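Local coordinates for probable cell division protein WhiA (Thermotoga maritima, PDB 3HYI) that probably takes part in cell division and chromosome segregation, joining a degenerate LAGLIDADG homing endonuclease domain to a DNA-binding helix-turn-helix domain, at residues 7-12 with 123-128; 116-121 with 134-139. One frame throughout, in Å; residues are numbered along the deposited sequence.

Interaction 1 (7-12 with 123-128); sequences RTFSEE and GSMTNP
S10 and M125 bring the two backbones together, with their CA atoms 5.1 Å apart. S10 lies in the first turn of helix 9-16, and M125 ends strand 123-125, an outermost strand of its sheet. F9 comes next to N127, just past the strand. The hydroxyl of S10 reaches the strand backbone: M125 N donates to S10 OG at 3.1 Å, with an N-H...O angle of 154°. S10 OG lies anti to its own backbone N (chi1 -163°), which turns it to the strand. One water also links the backbones. It accepts from S10 N and donates to M125 O at 2.7 Å. M125 therefore offers both its N-H and its carbonyl to the helix start, while S124 bonds through its backbone to E135 of strand 134-138, and T126 to H133. F9 carries the apolar half. P128 CD lies over one face of the F9 ring, offset toward the rim, in a CH-pi contact 3.8 Å from the F9 ring centroid. M125 SD meets the ring edge in its plane, 3.9 Å from F9 CE2, a Met-aromatic contact. K190 and I194 of helix 189-201 also touch F9. T8 is the N-cap: T8 OG1 accepts from E11 N at 3.2 Å. Here a capped N-terminal helix packs on an edge strand of the second LAGLIDADG-like sheet.

Interaction 2 (116-121 with 134-139); sequences RGLFLS and LEINLF
L134 meets F119 with its branched end. L134 CD1 comes within 3.7 Å of F119 CE2, and L134 CG is at 3.8 Å from the same atom. The two side chains cross at about a right angle. F119 CG is anti to its backbone N (chi1 178°), which carries the ring off the helix toward the start of the strand. I178, F181 and L182 of helix 175-184 also touch L134. An alanine here would probably leave a gap beside F119 CE2 and loosen the fit between helix 108-122 and the strand. E135 points the other way, and E135 O comes no nearer than 4.3 Å to F119 CD2. Its carboxylate forms a salt bridge to K169 through OE1. I136 and F119 are the closest pair of backbones across the contact, with their CA atoms 5.9 Å apart. I136 CG2 and CD1 both lie 4.1 Å from L118 CB, packing on the base of that side chain. L118 also touches A38 of helix 25-39. N137 ND2 donates to E135 OE2 at 3.1 Å, from above the carboxylate plane, a bond within the strand. The axes of the helix and strand segments approach to 7.7 Å at 92°. The contact is thus helix-on-sheet packing in the LAGLIDADG-like fold, with helix segment 116-121 crossing strand 134-138 nearly at a right angle.

Overall arrangement
From the N terminus, helix 9-16 comes first. The chain then runs through the first four-stranded sheet and helix 108-122 before it returns at residues 123-128. Interaction 1 thus closes a long loop of 110 residues. Interaction 2 closes a short one, with 12 residues between helix segment 116-121 and strand 134-138. The two cross, because residues 123-128 lie inside the short loop. Strands 123-125 and 134-138 are neighbours in the second antiparallel sheet. S124 O probably accepts a hydrogen bond from E135 N, joining the contacts directly. Together they tie the N-terminal helix and helix 108-122 to this sheet.

Interaction 1 (7-12 with 123-128)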
loop_
_atom_site.group_PDB
_atom_site.type_symbol
_atom_site.label_atom_id
_atom_site.label_comp_id
_atom_site.label_asym_id
_atom_site.label_seq_id
_atom_site.Cartn_x
_atom_site.Cartn_y
_atom_site.Cartn_z
ATOM N N ARG A 7 15.705 -3.714 10.426
ATOM C CA ARG A 7 15.951 -2.443 9.685
ATOM C C ARG A 7 14.696 -2.007 8.955
ATOM O O ARG A 7 14.030 -2.834 8.323
ATOM C CB ARG A 7 17.077 -2.626 8.675
ATOM C CG ARG A 7 17.629 -1.319 8.162
ATOM C CD ARG A 7 18.985 -1.521 7.543
ATOM N NE ARG A 7 20.064 -1.341 8.518
ATOM C CZ ARG A 7 21.216 -2.010 8.513
ATOM N NH1 ARG A 7 22.130 -1.755 9.446
ATOM N NH2 ARG A 7 21.460 -2.943 7.593
ATOM N N THR A 8 14.371 -0.715 9.029
ATOM C CA THR A 8 13.161 -0.226 8.381
ATOM C C THR A 8 13.332 -0.316 6.872
ATOM O O THR A 8 14.442 -0.224 6.346
ATOM C CB THR A 8 12.779 1.225 8.775
ATOM O OG1 THR A 8 13.629 2.163 8.100
ATOM C CG2 THR A 8 12.847 1.434 10.285
ATOM N N PHE A 9 12.210 -0.511 6.194
ATOM C CA PHE A 9 12.171 -0.611 4.746
ATOM C C PHE A 9 12.750 0.639 4.088
ATOM O O PHE A 9 13.433 0.564 3.065
ATOM C CB PHE A 9 10.723 -0.789 4.312
ATOM C CG PHE A 9 10.563 -1.050 2.859
ATOM C CD1 PHE A 9 10.635 -2.344 2.370
ATOM C CD2 PHE A 9 10.336 -0.009 1.976
ATOM C CE1 PHE A 9 10.486 -2.596 1.025
ATOM C CE2 PHE A 9 10.183 -0.252 0.630
ATOM C CZ PHE A 9 10.260 -1.546 0.151
ATOM N N SER A 10 12.448 1.783 4.692
ATOM C CA SER A 10 12.892 3.084 4.210
ATOM C C SER A 10 14.411 3.215 4.212
ATOM O O SER A 10 14.998 3.663 3.229
ATOM C CB SER A 10 12.291 4.188 5.082
ATOM O OG SER A 10 12.362 5.445 4.436
ATOM N N GLU A 11 15.041 2.836 5.323
ATOM C CA GLU A 11 16.501 2.894 5.435
ATOM C C GLU A 11 17.177 1.924 4.464
ATOM O O GLU A 11 18.258 2.213 3.960
ATOM C CB GLU A 11 16.948 2.612 6.874
ATOM C CG GLU A 11 18.461 2.778 7.148
ATOM C CD GLU A 11 18.974 4.209 6.998
ATOM O OE1 GLU A 11 18.163 5.143 6.813
ATOM O OE2 GLU A 11 20.207 4.397 7.076
ATOM N N GLU A 12 16.538 0.783 4.204
ATOM C CA GLU A 12 17.040 -0.176 3.213
ATOM C C GLU A 12 17.084 0.421 1.803
ATOM O O GLU A 12 18.025 0.170 1.048
ATOM C CB GLU A 12 16.196 -1.452 3.213
ATOM C CG GLU A 12 16.489 -2.375 4.375
ATOM C CD GLU A 12 15.681 -3.655 4.310
ATOM O OE1 GLU A 12 16.294 -4.739 4.274
ATOM O OE2 GLU A 12 14.433 -3.579 4.281
ATOM N N GLY A 123 13.176 12.750 3.526
ATOM C CA GLY A 123 12.110 11.914 2.981
ATOM C C GLY A 123 12.007 10.562 3.658
ATOM O O GLY A 123 12.872 10.177 4.436
ATOM N N SER A 124 10.928 9.844 3.369
ATOM C CA SER A 124 10.777 8.465 3.826
ATOM C C SER A 124 9.768 7.721 2.970
ATOM O O SER A 124 9.020 8.321 2.197
ATOM C CB SER A 124 10.363 8.400 5.302
ATOM O OG SER A 124 9.124 9.050 5.524
ATOM N N MET A 125 9.765 6.403 3.116
ATOM C CA MET A 125 8.851 5.553 2.380
ATOM C C MET A 125 8.345 4.427 3.264
ATOM O O MET A 125 9.103 3.803 4.009
ATOM C CB MET A 125 9.533 4.963 1.150
ATOM C CG MET A 125 8.565 4.284 0.201
ATOM S SD MET A 125 9.396 3.216 -0.975
ATOM C CE MET A 125 7.994 2.365 -1.689
ATOM N N THR A 126 7.053 4.169 3.148
ATOM C CA THR A 126 6.404 3.123 3.903
ATOM C C THR A 126 6.639 1.762 3.257
ATOM O O THR A 126 6.817 1.660 2.039
ATOM C CB THR A 126 4.896 3.381 3.986
ATOM O OG1 THR A 126 4.636 4.362 5.001
ATOM C CG2 THR A 126 4.173 2.106 4.336
ATOM N N ASN A 127 6.648 0.726 4.090
ATOM C CA ASN A 127 6.623 -0.649 3.614
ATOM C C ASN A 127 5.332 -0.876 2.814
ATOM O O ASN A 127 4.239 -0.814 3.377
ATOM C CB ASN A 127 6.696 -1.618 4.799
ATOM C CG ASN A 127 7.047 -3.040 4.382
ATOM O OD1 ASN A 127 6.658 -3.508 3.311
ATOM N ND2 ASN A 127 7.784 -3.737 5.241
ATOM N N PRO A 128 5.457 -1.144 1.499
ATOM C CA PRO A 128 4.306 -1.245 0.594
ATOM C C PRO A 128 3.462 -2.497 0.803
ATOM O O PRO A 128 2.420 -2.662 0.160
ATOM C CB PRO A 128 4.952 -1.266 -0.787
ATOM C CG PRO A 128 6.263 -1.889 -0.557
ATOM C CD PRO A 128 6.718 -1.398 0.783
HETATM O O HOH W 1 9.716 2.165 6.045
#

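Interaction 2 (116-121 with 134-139)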
loop_
_atom_site.group_PDB
_atom_site.type_symbol
_atom_site.label_atom_id
_atom_site.label_comp_id
_atom_site.label_asym_id
_atom_site.label_seq_id
_atom_site.Cartn_x
_atom_site.Cartn_y
_atom_site.Cartn_z
ATOM N N ARG A 116 17.005 13.195 -5.004
ATOM C CA ARG A 116 17.738 12.208 -4.216
ATOM C C ARG A 116 18.184 12.805 -2.879
ATOM O O ARG A 116 18.047 12.171 -1.836
ATOM C CB ARG A 116 18.943 11.676 -4.997
ATOM C CG ARG A 116 19.708 10.574 -4.274
ATOM C CD ARG A 116 20.582 9.763 -5.219
ATOM N NE ARG A 116 21.496 10.610 -5.980
ATOM C CZ ARG A 116 21.418 10.873 -7.284
ATOM N NH1 ARG A 116 20.472 10.344 -8.054
ATOM N NH2 ARG A 116 22.316 11.681 -7.829
ATOM N N GLY A 117 18.709 14.027 -2.920
ATOM C CA GLY A 117 19.094 14.748 -1.711
ATOM C C GLY A 117 17.920 15.021 -0.787
ATOM O O GLY A 117 18.015 14.805 0.421
ATOM N N LEU A 118 16.817 15.503 -1.359
ATOM C CA LEU A 118 15.585 15.762 -0.601
ATOM C C LEU A 118 15.074 14.512 0.111
ATOM O O LEU A 118 14.681 14.564 1.276
ATOM C CB LEU A 118 14.481 16.295 -1.521
ATOM C CG LEU A 118 14.535 17.762 -1.958
ATOM C CD1 LEU A 118 13.346 18.079 -2.857
ATOM C CD2 LEU A 118 14.560 18.701 -0.752
ATOM N N PHE A 119 15.081 13.395 -0.608
ATOM C CA PHE A 119 14.561 12.131 -0.106
ATOM C C PHE A 119 15.448 11.512 0.969
ATOM O O PHE A 119 14.953 11.060 2.003
ATOM C CB PHE A 119 14.395 11.140 -1.259
ATOM C CG PHE A 119 13.905 9.792 -0.828
ATOM C CD1 PHE A 119 14.787 8.730 -0.684
ATOM C CD2 PHE A 119 12.562 9.587 -0.548
ATOM C CE1 PHE A 119 14.340 7.488 -0.285
ATOM C CE2 PHE A 119 12.103 8.340 -0.143
ATOM C CZ PHE A 119 12.992 7.289 -0.014
ATOM N N LEU A 120 16.751 11.469 0.709
ATOM C CA LEU A 120 17.702 10.914 1.670
ATOM C C LEU A 120 17.640 11.654 3.001
ATOM O O LEU A 120 17.545 11.031 4.059
ATOM C CB LEU A 120 19.134 10.957 1.117
ATOM C CG LEU A 120 19.545 9.810 0.186
ATOM C CD1 LEU A 120 20.838 10.152 -0.512
ATOM C CD2 LEU A 120 19.677 8.486 0.945
ATOM N N SER A 121 17.674 12.981 2.938
ATOM C CA SER A 121 17.782 13.810 4.137
ATOM C C SER A 121 16.464 13.917 4.913
ATOM O O SER A 121 16.431 13.667 6.118
ATOM C CB SER A 121 18.297 15.213 3.775
ATOM O OG SER A 121 17.429 15.878 2.870
ATOM N N LEU A 134 5.168 7.547 -0.123
ATOM C CA LEU A 134 6.508 8.104 -0.162
ATOM C C LEU A 134 6.365 9.596 0.086
ATOM O O LEU A 134 5.557 10.256 -0.570
ATOM C CB LEU A 134 7.168 7.836 -1.515
ATOM C CG LEU A 134 8.619 8.316 -1.643
ATOM C CD1 LEU A 134 9.417 7.414 -2.579
ATOM C CD2 LEU A 134 8.683 9.774 -2.099
ATOM N N GLU A 135 7.132 10.122 1.038
ATOM C CA GLU A 135 7.000 11.521 1.432
ATOM C C GLU A 135 8.324 12.268 1.402
ATOM O O GLU A 135 9.388 11.668 1.514
ATOM C CB GLU A 135 6.376 11.634 2.828
ATOM C CG GLU A 135 7.176 10.962 3.934
ATOM C CD GLU A 135 6.594 11.215 5.309
ATOM O OE1 GLU A 135 5.361 11.102 5.464
ATOM O OE2 GLU A 135 7.373 11.519 6.238
ATOM N N ILE A 136 8.232 13.585 1.235
ATOM C CA ILE A 136 9.368 14.488 1.377
ATOM C C ILE A 136 8.946 15.663 2.256
ATOM O O ILE A 136 8.007 16.389 1.926
ATOM C CB ILE A 136 9.856 15.008 0.010
ATOM C CG1 ILE A 136 10.609 13.907 -0.738
ATOM C CG2 ILE A 136 10.768 16.215 0.186
ATOM C CD1 ILE A 136 10.959 14.281 -2.166
ATOM N N ASN A 137 9.633 15.829 3.382
ATOM C CA ASN A 137 9.371 16.932 4.297
ATOM C C ASN A 137 10.227 18.140 3.942
ATOM O O ASN A 137 11.415 17.996 3.649
ATOM C CB ASN A 137 9.642 16.509 5.741
ATOM C CG ASN A 137 8.568 15.594 6.292
ATOM O OD1 ASN A 137 7.871 15.944 7.244
ATOM N ND2 ASN A 137 8.426 14.416 5.691
ATOM N N LEU A 138 9.623 19.327 3.965
ATOM C CA LEU A 138 10.323 20.562 3.599
ATOM C C LEU A 138 9.679 21.773 4.269
ATOM O O LEU A 138 8.452 21.866 4.342
ATOM C CB LEU A 138 10.305 20.748 2.078
ATOM C CG LEU A 138 11.469 21.558 1.499
ATOM N N PHE A 139 10.506 22.697 4.756
ATOM C CA PHE A 139 10.006 23.927 5.367
ATOM C C PHE A 139 9.492 24.890 4.294
ATOM O O PHE A 139 8.291 25.159 4.223
ATOM C CB PHE A 139 11.096 24.595 6.208
#